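Local coordinates for protein cytochrome c-554 (PDB 1FT5) that carries electrons through covalently bound haems in the periplasm during ammonia oxidation, accepting them directly from hydroxylamine oxidoreductase, at residues R133-H138 / S144-A149; C137-E142 / Y164-D169; E32-N37 / G62-G67. All coordinates share one frame; numbering follows the deposited sequence.

How the interactions relate
Along the chain, interaction 3 (32-37 with 62-67) closes before interactions 1 and 2 open, and those two start from the same place on helix 131-138. They share Cys137 and His138, their centres lie about 6 Å apart, and a probable hydrogen bond of 2.7 Å from Ser144 OG to Leu139 O ties one to the other. Both touch one haem, in chain H. Interaction 3, centred about 18 Å from interaction 1 and about 17 Å from interaction 2, touches another, in chain F. The two groups meet where Cys137 SG packs 4.0 Å from Cys63 SG, and the edges of the two covalently held haems overlap in layers, an arrangement consistent with electron transfer between them.

Interaction 1: residues R133-H138 / S144-A149; sequences RCSACH and SPWKGA. With HEM (protoporphyrin IX containing Fe), chain H.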
# COMPACT_ATOMS: atom_id res chain seq x y z
N ARG A 133 6.78 5.93 1.56
CA ARG A 133 5.87 5.41 0.55
C ARG A 133 4.53 6.13 0.51
O ARG A 133 4.03 6.46 -0.58
CB ARG A 133 5.62 3.87 0.71
CG ARG A 133 6.81 3.08 0.23
CD ARG A 133 6.57 1.52 0.38
NE ARG A 133 7.86 0.89 0.27
CZ ARG A 133 8.43 0.64 -0.90
NH1 ARG A 133 7.74 0.99 -2.00
NH2 ARG A 133 9.67 0.14 -0.96
N CYS A 134 3.93 6.41 1.67
CA CYS A 134 2.64 7.08 1.64
C CYS A 134 2.81 8.47 1.05
O CYS A 134 1.97 8.91 0.25
CB CYS A 134 1.99 7.33 3.01
SG CYS A 134 2.03 5.96 4.24
N SER A 135 3.94 9.08 1.42
CA SER A 135 4.22 10.47 1.00
C SER A 135 4.43 10.59 -0.48
O SER A 135 4.03 11.63 -1.07
CB SER A 135 5.47 10.97 1.70
OG SER A 135 5.24 10.99 3.11
N ALA A 136 5.06 9.60 -1.10
CA ALA A 136 5.29 9.65 -2.55
C ALA A 136 4.01 9.75 -3.38
O ALA A 136 4.03 10.19 -4.54
CB ALA A 136 6.11 8.44 -2.96
N CYS A 137 2.87 9.31 -2.79
CA CYS A 137 1.60 9.45 -3.47
C CYS A 137 0.82 10.67 -2.88
O CYS A 137 0.33 11.53 -3.63
CB CYS A 137 0.72 8.25 -3.31
SG CYS A 137 1.51 6.82 -4.10
N HIS A 138 0.75 10.76 -1.55
CA HIS A 138 -0.10 11.75 -0.92
C HIS A 138 0.46 13.16 -0.79
O HIS A 138 -0.32 14.10 -0.69
CB HIS A 138 -0.47 11.24 0.48
CG HIS A 138 -1.51 10.19 0.47
ND1 HIS A 138 -2.84 10.49 0.59
CD2 HIS A 138 -1.43 8.83 0.29
CE1 HIS A 138 -3.54 9.36 0.47
NE2 HIS A 138 -2.73 8.33 0.30
N SER A 144 5.18 21.02 -1.98
CA SER A 144 4.83 20.24 -0.81
C SER A 144 5.94 20.19 0.25
O SER A 144 7.10 20.38 -0.05
CB SER A 144 4.58 18.78 -1.29
OG SER A 144 4.54 17.92 -0.19
N PRO A 145 5.55 19.96 1.51
CA PRO A 145 6.50 19.85 2.62
C PRO A 145 7.45 18.65 2.40
O PRO A 145 8.55 18.63 2.97
CB PRO A 145 5.63 19.63 3.84
CG PRO A 145 4.28 19.27 3.33
CD PRO A 145 4.16 19.94 1.99
N TRP A 146 7.01 17.68 1.61
CA TRP A 146 7.80 16.50 1.32
C TRP A 146 8.79 16.82 0.21
O TRP A 146 8.39 17.16 -0.93
CB TRP A 146 6.86 15.36 0.91
CG TRP A 146 7.58 14.04 0.64
CD1 TRP A 146 8.29 13.32 1.54
CD2 TRP A 146 7.67 13.33 -0.60
NE1 TRP A 146 8.83 12.21 0.95
CE2 TRP A 146 8.47 12.19 -0.37
CE3 TRP A 146 7.16 13.55 -1.90
CZ2 TRP A 146 8.78 11.27 -1.39
CZ3 TRP A 146 7.47 12.62 -2.91
CH2 TRP A 146 8.27 11.50 -2.64
N LYS A 147 10.07 16.68 0.50
CA LYS A 147 11.04 17.09 -0.50
C LYS A 147 11.33 16.16 -1.65
O LYS A 147 12.13 16.50 -2.54
CB LYS A 147 12.31 17.54 0.21
CG LYS A 147 12.08 18.90 0.90
CD LYS A 147 11.17 19.85 0.04
CE LYS A 147 11.45 21.32 0.31
NZ LYS A 147 11.93 22.09 -0.89
N GLY A 148 10.64 15.02 -1.70
CA GLY A 148 10.84 14.14 -2.84
C GLY A 148 9.88 14.46 -3.98
O GLY A 148 9.90 13.82 -5.03
N ALA A 149 9.09 15.53 -3.84
CA ALA A 149 8.06 15.79 -4.87
C ALA A 149 8.55 16.07 -6.26
O ALA A 149 9.49 16.87 -6.43
CB ALA A 149 7.14 16.93 -4.40
CHA HEM H . -6.54 7.24 -0.35
CHB HEM H . -3.79 6.97 3.63
CHC HEM H . -0.27 4.99 0.90
CHD HEM H . -2.68 6.45 -3.08
C1A HEM H . -6.12 7.25 0.97
C2A HEM H . -6.94 7.66 2.09
C3A HEM H . -6.14 7.64 3.18
C4A HEM H . -4.86 7.17 2.77
CMA HEM H . -6.52 8.06 4.64
CAA HEM H . -8.34 8.08 2.04
CBA HEM H . -9.27 6.92 2.20
CGA HEM H . -10.76 7.23 2.11
O1A HEM H . -11.14 8.42 1.85
O2A HEM H . -11.53 6.29 2.28
C1B HEM H . -2.55 6.44 3.22
C2B HEM H . -1.48 6.08 4.11
C3B HEM H . -0.52 5.40 3.35
C4B HEM H . -1.02 5.42 1.97
CMB HEM H . -1.43 6.41 5.63
CAB HEM H . 0.80 4.80 3.77
CBB HEM H . 0.68 3.88 4.98
C1C HEM H . -0.64 5.26 -0.41
C2C HEM H . 0.27 4.98 -1.48
C3C HEM H . -0.36 5.48 -2.61
C4C HEM H . -1.66 5.97 -2.20
CMC HEM H . 1.63 4.33 -1.35
CAC HEM H . 0.16 5.56 -4.08
CBC HEM H . 0.65 4.22 -4.72
C1D HEM H . -3.99 6.78 -2.65
C2D HEM H . -5.05 7.05 -3.52
C3D HEM H . -6.16 7.19 -2.78
C4D HEM H . -5.72 7.03 -1.43
CMD HEM H . -4.96 7.16 -5.06
CAD HEM H . -7.55 7.39 -3.36
CBD HEM H . -8.22 6.18 -4.01
CGD HEM H . -9.44 6.55 -4.73
O1D HEM H . -10.42 6.92 -4.09
O2D HEM H . -9.41 6.48 -5.95
NA HEM H . -4.85 6.96 1.41
NB HEM H . -2.30 6.06 1.88
NC HEM H . -1.82 5.85 -0.84
ND HEM H . -4.39 6.78 -1.36
FE HEM H . -3.35 6.40 0.29
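Trp146 lays one face of its indole on Ser135 and Ala136, on the side of the 133-138 helix that is turned away from the haem. Its CB already points toward the helix without touching it; with CG anti to the backbone N (chi1 -177°), the ring is carried onto the helix surface. From there the contacts pass in order. The five-membered ring takes Ser135: CG, CD1, NE1, CE2 and CD2 all lie under Ser135 CB, which sits 3.6 Å from that ring's centroid and 8° off its normal, a nearly vertical CH-pi contact. NE1, at the near rim, gives its hydrogen to Glu132, one residue before the segment, so the polar corner is held while the carbons pack. Further out, CE3 comes to 3.8 Å from Ser135 O. CZ2, CZ3 and CH2 then slide beneath Ala136, whose CA is 3.5 Å from Trp146 CH2, and Ala136 CB meets the same tip atom at 3.8 Å. This second CH-pi contact is more slanted, 30° off the normal. The indole's other face receives the backbone N of Gly148, 3.6 Å above the plane, so the ring is sandwiched between the helix and its own type I turn. Ser144 OG accepts from Trp146 N at 3.1 Å, closing an ST turn that fixes where the tryptophan leaves the chain.

The helix's inner side does different work. Cys134 SG is bonded to CAB and Cys137 SG to CAC, the former vinyl carbons of the haem, and His138 NE2 binds the iron at 2.0 Å, with His27 as the other ligand. These are the elements of the CXXCH motif of c-type cytochromes, here backed by a tryptophan from the loop that follows.

Interaction 2: residues C137-E142 / Y164-D169; sequences CHLNYE and YTFKFD. With HEM (protoporphyrin IX containing Fe), chain H.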
# COMPACT_ATOMS: atom_id res chain seq x y z
N CYS A 137 2.87 9.31 -2.79
CA CYS A 137 1.60 9.45 -3.47
C CYS A 137 0.82 10.67 -2.88
O CYS A 137 0.33 11.53 -3.63
CB CYS A 137 0.72 8.25 -3.31
SG CYS A 137 1.51 6.82 -4.10
N HIS A 138 0.75 10.76 -1.55
CA HIS A 138 -0.10 11.75 -0.92
C HIS A 138 0.46 13.16 -0.79
O HIS A 138 -0.32 14.10 -0.69
CB HIS A 138 -0.47 11.24 0.48
CG HIS A 138 -1.51 10.19 0.47
ND1 HIS A 138 -2.84 10.49 0.59
CD2 HIS A 138 -1.43 8.83 0.29
CE1 HIS A 138 -3.54 9.36 0.47
NE2 HIS A 138 -2.73 8.33 0.30
N LEU A 139 1.77 13.28 -0.82
CA LEU A 139 2.40 14.61 -0.63
C LEU A 139 3.21 14.97 -1.85
O LEU A 139 4.12 15.82 -1.78
CB LEU A 139 3.30 14.57 0.62
CG LEU A 139 2.53 14.49 1.92
CD1 LEU A 139 3.57 14.38 3.13
CD2 LEU A 139 1.66 15.70 2.11
N ASN A 140 2.84 14.39 -3.01
CA ASN A 140 3.61 14.64 -4.22
C ASN A 140 2.93 15.72 -5.02
O ASN A 140 2.14 15.45 -5.93
CB ASN A 140 3.73 13.38 -5.07
CG ASN A 140 4.74 13.54 -6.16
OD1 ASN A 140 5.90 13.83 -5.85
ND2 ASN A 140 4.36 13.36 -7.42
N TYR A 141 3.19 16.97 -4.60
CA TYR A 141 2.63 18.14 -5.30
C TYR A 141 3.61 19.26 -5.20
O TYR A 141 4.52 19.24 -4.39
CB TYR A 141 1.24 18.58 -4.78
CG TYR A 141 1.12 18.78 -3.31
CD1 TYR A 141 1.43 20.00 -2.72
CD2 TYR A 141 0.64 17.75 -2.52
CE1 TYR A 141 1.26 20.15 -1.33
CE2 TYR A 141 0.49 17.88 -1.20
CZ TYR A 141 0.78 19.05 -0.60
OH TYR A 141 0.54 19.09 0.76
N GLU A 142 3.38 20.28 -6.04
CA GLU A 142 4.31 21.41 -6.08
C GLU A 142 4.36 22.15 -4.77
O GLU A 142 3.34 22.51 -4.26
CB GLU A 142 3.86 22.37 -7.19
CG GLU A 142 4.88 23.48 -7.41
CD GLU A 142 4.68 24.21 -8.72
OE1 GLU A 142 3.73 23.84 -9.45
OE2 GLU A 142 5.48 25.14 -9.01
N TYR A 164 -7.78 17.10 1.60
CA TYR A 164 -6.63 16.36 1.01
C TYR A 164 -5.31 16.61 1.81
O TYR A 164 -4.22 16.20 1.36
CB TYR A 164 -6.45 16.75 -0.46
CG TYR A 164 -7.64 16.42 -1.31
CD1 TYR A 164 -8.26 17.41 -2.06
CD2 TYR A 164 -8.18 15.14 -1.35
CE1 TYR A 164 -9.38 17.13 -2.80
CE2 TYR A 164 -9.29 14.84 -2.08
CZ TYR A 164 -9.92 15.82 -2.82
OH TYR A 164 -11.06 15.52 -3.51
N THR A 165 -5.39 17.33 2.95
CA THR A 165 -4.23 17.52 3.78
C THR A 165 -3.89 16.12 4.37
O THR A 165 -4.79 15.39 4.86
CB THR A 165 -4.56 18.47 4.93
OG1 THR A 165 -5.09 19.69 4.36
CG2 THR A 165 -3.31 18.76 5.76
N PHE A 166 -2.60 15.82 4.35
CA PHE A 166 -2.13 14.51 4.75
C PHE A 166 -1.15 14.56 5.87
O PHE A 166 -0.10 15.18 5.75
CB PHE A 166 -1.45 13.80 3.56
CG PHE A 166 -0.97 12.39 3.90
CD1 PHE A 166 -1.88 11.33 3.85
CD2 PHE A 166 0.35 12.16 4.24
CE1 PHE A 166 -1.45 10.02 4.13
CE2 PHE A 166 0.78 10.82 4.54
CZ PHE A 166 -0.15 9.78 4.46
N LYS A 167 -1.48 13.87 6.95
CA LYS A 167 -0.58 13.86 8.10
C LYS A 167 -0.37 12.37 8.41
O LYS A 167 -1.29 11.68 8.86
CB LYS A 167 -1.27 14.52 9.30
CG LYS A 167 -1.74 15.92 8.96
CD LYS A 167 -0.58 16.86 9.10
CE LYS A 167 -0.85 18.19 8.39
NZ LYS A 167 -0.03 19.29 9.01
N PHE A 168 0.83 11.89 8.13
CA PHE A 168 1.08 10.47 8.30
C PHE A 168 0.68 9.90 9.65
O PHE A 168 0.01 8.87 9.70
CB PHE A 168 2.56 10.17 8.06
CG PHE A 168 2.90 8.73 8.32
CD1 PHE A 168 2.56 7.74 7.43
CD2 PHE A 168 3.61 8.39 9.49
CE1 PHE A 168 2.92 6.41 7.66
CE2 PHE A 168 3.97 7.08 9.71
CZ PHE A 168 3.63 6.07 8.80
N ASP A 169 1.10 10.56 10.72
CA ASP A 169 0.85 9.97 12.03
C ASP A 169 -0.63 9.80 12.33
O ASP A 169 -1.00 8.99 13.18
CB ASP A 169 1.51 10.82 13.12
CG ASP A 169 3.02 10.67 13.18
OD1 ASP A 169 3.67 9.85 12.48
OD2 ASP A 169 3.62 11.42 13.98
CHA HEM H . -6.54 7.24 -0.35
CHB HEM H . -3.79 6.97 3.63
CHC HEM H . -0.27 4.99 0.90
CHD HEM H . -2.68 6.45 -3.08
C1A HEM H . -6.12 7.25 0.97
C2A HEM H . -6.94 7.66 2.09
C3A HEM H . -6.14 7.64 3.18
C4A HEM H . -4.86 7.17 2.77
CMA HEM H . -6.52 8.06 4.64
CAA HEM H . -8.34 8.08 2.04
CBA HEM H . -9.27 6.92 2.20
CGA HEM H . -10.76 7.23 2.11
O1A HEM H . -11.14 8.42 1.85
O2A HEM H . -11.53 6.29 2.28
C1B HEM H . -2.55 6.44 3.22
C2B HEM H . -1.48 6.08 4.11
C3B HEM H . -0.52 5.40 3.35
C4B HEM H . -1.02 5.42 1.97
CMB HEM H . -1.43 6.41 5.63
CAB HEM H . 0.80 4.80 3.77
CBB HEM H . 0.68 3.88 4.98
C1C HEM H . -0.64 5.26 -0.41
C2C HEM H . 0.27 4.98 -1.48
C3C HEM H . -0.36 5.48 -2.61
C4C HEM H . -1.66 5.97 -2.20
CMC HEM H . 1.63 4.33 -1.35
CAC HEM H . 0.16 5.56 -4.08
CBC HEM H . 0.65 4.22 -4.72
C1D HEM H . -3.99 6.78 -2.65
C2D HEM H . -5.05 7.05 -3.52
C3D HEM H . -6.16 7.19 -2.78
C4D HEM H . -5.72 7.03 -1.43
CMD HEM H . -4.96 7.16 -5.06
CAD HEM H . -7.55 7.39 -3.36
CBD HEM H . -8.22 6.18 -4.01
CGD HEM H . -9.44 6.55 -4.73
O1D HEM H . -10.42 6.92 -4.09
O2D HEM H . -9.41 6.48 -5.95
NA HEM H . -4.85 6.96 1.41
NB HEM H . -2.30 6.06 1.88
NC HEM H . -1.82 5.85 -0.84
ND HEM H . -4.39 6.78 -1.36
FE HEM H . -3.35 6.40 0.29
O HOH W 1 -4.19 12.85 0.92
O HOH W 2 -0.92 17.72 3.04
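His138 lies across Phe166 as an offset stack, ring centroids 4.5 Å apart and planes inclined by 22°. Its CB shares the same phenyl face, 3.7 Å from the Phe166 centroid, so the aromatic ring supports both the root and the ring of the iron ligand. Water 1 accepts a hydrogen bond from His138 ND1 at 2.7 Å and is only weakly linked to Tyr164 O. This bond and the stack together would restrain rotation of the imidazole about its bond to the iron. Next, Leu139 reaches Phe166 with both CG and CD2, the latter 3.9 Å from Phe166 CB. Tyr141 approaches through solvent: water 2 lies 3.0 Å from Tyr141 OH and accepts from Phe166 N at 2.9 Å.

Phe166 has CG anti to its own backbone N (chi1 -178°), which directs the ring past the histidine until CZ comes 3.8 Å from the haem methyl CMB. Two residues ahead of helix 168-171, Phe166 also touches Cys134, while Phe168 packs on Glu131 and Cys134, bringing the start of that short helix against helix 131-138.

Interaction 3: residues E32-N37 / G62-G67; sequences ESLKPN and GCHVDG. With HEM (protoporphyrin IX containing Fe), chain F; PO4 (phosphate ion), chain D.
Leu34 and His64 mark the closest approach of two irregular loops, their CA atoms 8.2 Å apart, while the bond from Lys35 N to Glu32 O at 3.0 Å keeps the first loop tightly turned. Side chains bridge the gap. Leu34 CD2 stands over the middle of the His64 imidazole, 3.7 Å from its centroid and 8° off the normal, a CH-pi contact. The same methyl lies 3.5 Å from C1B of the haem, filling the corner between imidazole and porphyrin, while CD1 packs on His64 CB. His64 NE2 binds the iron at 2.2 Å, and its ND1 is hydrogen-bonded to Ala30 O, a second-shell hold on the ligand. His64 is the one protein ligand of this iron, consistent with a five-coordinate haem.

Away from the haem, Lys35 extends to meet two anions: NZ bonds Glu32 OE2 on its syn side at 2.8 Å, 33° out of the carboxylate plane, and O4 of a phosphate, probably from the crystallisation liquor, at 3.1 Å. A methionine here would probably leave the Glu32 carboxylate without its positive mate and the phosphate less firmly held.

Ser33 O accepts from Lys43 in helix 40-45, which lies between the two loops in sequence, and Asp66 is hydrogen-bonded to Ser90 in helix 88-92.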
# COMPACT_ATOMS: atom_id res chain seq x y z
N GLU A 32 -10.67 2.53 -10.11
CA GLU A 32 -12.04 2.86 -10.52
C GLU A 32 -12.23 4.40 -10.65
O GLU A 32 -12.99 4.90 -11.51
CB GLU A 32 -13.05 2.36 -9.48
CG GLU A 32 -13.02 0.87 -9.28
CD GLU A 32 -13.40 0.05 -10.50
OE1 GLU A 32 -12.81 -1.03 -10.71
OE2 GLU A 32 -14.32 0.45 -11.25
N SER A 33 -11.47 5.13 -9.85
CA SER A 33 -11.52 6.58 -9.85
C SER A 33 -11.02 7.17 -11.14
O SER A 33 -11.37 8.30 -11.45
CB SER A 33 -10.70 7.15 -8.71
OG SER A 33 -11.32 6.83 -7.47
N LEU A 34 -10.18 6.42 -11.85
CA LEU A 34 -9.62 6.91 -13.12
C LEU A 34 -10.57 6.67 -14.29
O LEU A 34 -10.28 7.08 -15.42
CB LEU A 34 -8.24 6.27 -13.41
CG LEU A 34 -7.18 6.48 -12.31
CD1 LEU A 34 -5.82 6.07 -12.80
CD2 LEU A 34 -7.12 7.98 -11.90
N LYS A 35 -11.69 5.97 -14.03
CA LYS A 35 -12.65 5.65 -15.11
C LYS A 35 -13.55 6.80 -15.38
O LYS A 35 -13.85 7.60 -14.55
CB LYS A 35 -13.49 4.41 -14.70
CG LYS A 35 -12.66 3.16 -14.69
CD LYS A 35 -13.51 1.97 -14.21
CE LYS A 35 -12.69 0.75 -14.06
NZ LYS A 35 -13.64 -0.40 -13.79
N PRO A 36 -14.04 6.88 -16.65
CA PRO A 36 -14.94 7.96 -17.01
C PRO A 36 -16.20 7.99 -16.17
O PRO A 36 -16.79 6.93 -15.89
CB PRO A 36 -15.28 7.68 -18.49
CG PRO A 36 -14.54 6.46 -18.90
CD PRO A 36 -13.76 5.91 -17.72
N ASN A 37 -16.63 9.18 -15.80
CA ASN A 37 -17.86 9.35 -15.06
C ASN A 37 -17.91 8.83 -13.62
O ASN A 37 -18.97 8.76 -13.03
CB ASN A 37 -18.99 8.76 -15.92
CG ASN A 37 -19.08 9.44 -17.28
OD1 ASN A 37 -19.34 10.63 -17.36
ND2 ASN A 37 -18.81 8.70 -18.33
N GLY A 62 0.22 6.16 -11.86
CA GLY A 62 1.29 5.80 -10.96
C GLY A 62 0.92 5.83 -9.50
O GLY A 62 1.60 5.19 -8.69
N CYS A 63 -0.11 6.60 -9.16
CA CYS A 63 -0.47 6.62 -7.74
C CYS A 63 -1.73 5.80 -7.47
O CYS A 63 -2.26 5.82 -6.36
CB CYS A 63 -0.70 8.07 -7.29
SG CYS A 63 0.83 9.00 -7.39
N HIS A 64 -2.21 5.10 -8.48
CA HIS A 64 -3.44 4.32 -8.38
C HIS A 64 -3.23 2.81 -8.63
O HIS A 64 -4.20 2.08 -8.81
CB HIS A 64 -4.47 4.87 -9.37
CG HIS A 64 -5.01 6.23 -8.97
ND1 HIS A 64 -6.29 6.43 -8.50
CD2 HIS A 64 -4.41 7.46 -8.93
CE1 HIS A 64 -6.45 7.74 -8.20
NE2 HIS A 64 -5.33 8.39 -8.42
N VAL A 65 -1.96 2.43 -8.67
CA VAL A 65 -1.53 1.02 -8.92
C VAL A 65 -0.28 0.73 -8.09
O VAL A 65 0.35 1.61 -7.52
CB VAL A 65 -1.15 0.83 -10.43
CG1 VAL A 65 -2.33 1.18 -11.33
CG2 VAL A 65 0.13 1.66 -10.79
N ASP A 66 0.12 -0.55 -8.10
CA ASP A 66 1.38 -0.92 -7.44
C ASP A 66 2.65 -0.86 -8.33
O ASP A 66 2.63 -1.42 -9.43
CB ASP A 66 1.31 -2.42 -7.03
CG ASP A 66 0.40 -2.70 -5.88
OD1 ASP A 66 -0.15 -3.85 -5.86
OD2 ASP A 66 0.25 -1.84 -4.99
N GLY A 67 3.71 -0.20 -7.83
CA GLY A 67 5.00 -0.26 -8.46
C GLY A 67 5.13 0.36 -9.85
O GLY A 67 5.94 -0.09 -10.67
CHA HEM F . -7.40 10.59 -5.26
CHB HEM F . -8.06 11.00 -10.04
CHC HEM F . -3.22 11.50 -10.63
CHD HEM F . -2.61 10.66 -5.84
C1A HEM F . -8.02 10.63 -6.53
C2A HEM F . -9.43 10.69 -6.74
C3A HEM F . -9.62 10.78 -8.11
C4A HEM F . -8.29 10.79 -8.67
CMA HEM F . -10.94 10.93 -8.90
CAA HEM F . -10.46 10.68 -5.64
CBA HEM F . -10.67 12.07 -5.04
CGA HEM F . -11.85 12.10 -4.07
O1A HEM F . -12.57 11.08 -3.94
O2A HEM F . -12.02 13.13 -3.40
C1B HEM F . -6.78 11.18 -10.61
C2B HEM F . -6.53 11.55 -11.99
C3B HEM F . -5.21 11.74 -12.13
C4B HEM F . -4.59 11.45 -10.86
CMB HEM F . -7.57 11.62 -13.09
CAB HEM F . -4.42 12.16 -13.38
CBB HEM F . -4.94 13.48 -13.99
C1C HEM F . -2.62 11.24 -9.36
C2C HEM F . -1.19 11.24 -9.13
C3C HEM F . -1.01 10.96 -7.78
C4C HEM F . -2.35 10.83 -7.23
CMC HEM F . -0.10 11.45 -10.17
CAC HEM F . 0.25 10.75 -6.99
CBC HEM F . 1.46 11.65 -7.26
C1D HEM F . -3.87 10.59 -5.27
C2D HEM F . -4.10 10.55 -3.87
C3D HEM F . -5.46 10.56 -3.69
C4D HEM F . -6.04 10.58 -5.01
CMD HEM F . -2.99 10.53 -2.80
CAD HEM F . -6.18 10.56 -2.36
CBD HEM F . -6.59 11.96 -1.84
CGD HEM F . -7.27 11.87 -0.49
O1D HEM F . -8.43 11.46 -0.45
O2D HEM F . -6.66 12.23 0.48
NA HEM F . -7.30 10.63 -7.73
NB HEM F . -5.58 11.12 -9.90
NC HEM F . -3.32 10.91 -8.21
ND HEM F . -5.03 10.59 -5.98
FE HEM F . -5.28 10.52 -7.99
P PO4 D . -10.23 -2.35 -13.72
O1 PO4 D . -9.12 -2.05 -14.78
O2 PO4 D . -9.82 -3.59 -12.90
O3 PO4 D . -10.39 -1.13 -12.78
O4 PO4 D . -11.60 -2.65 -14.43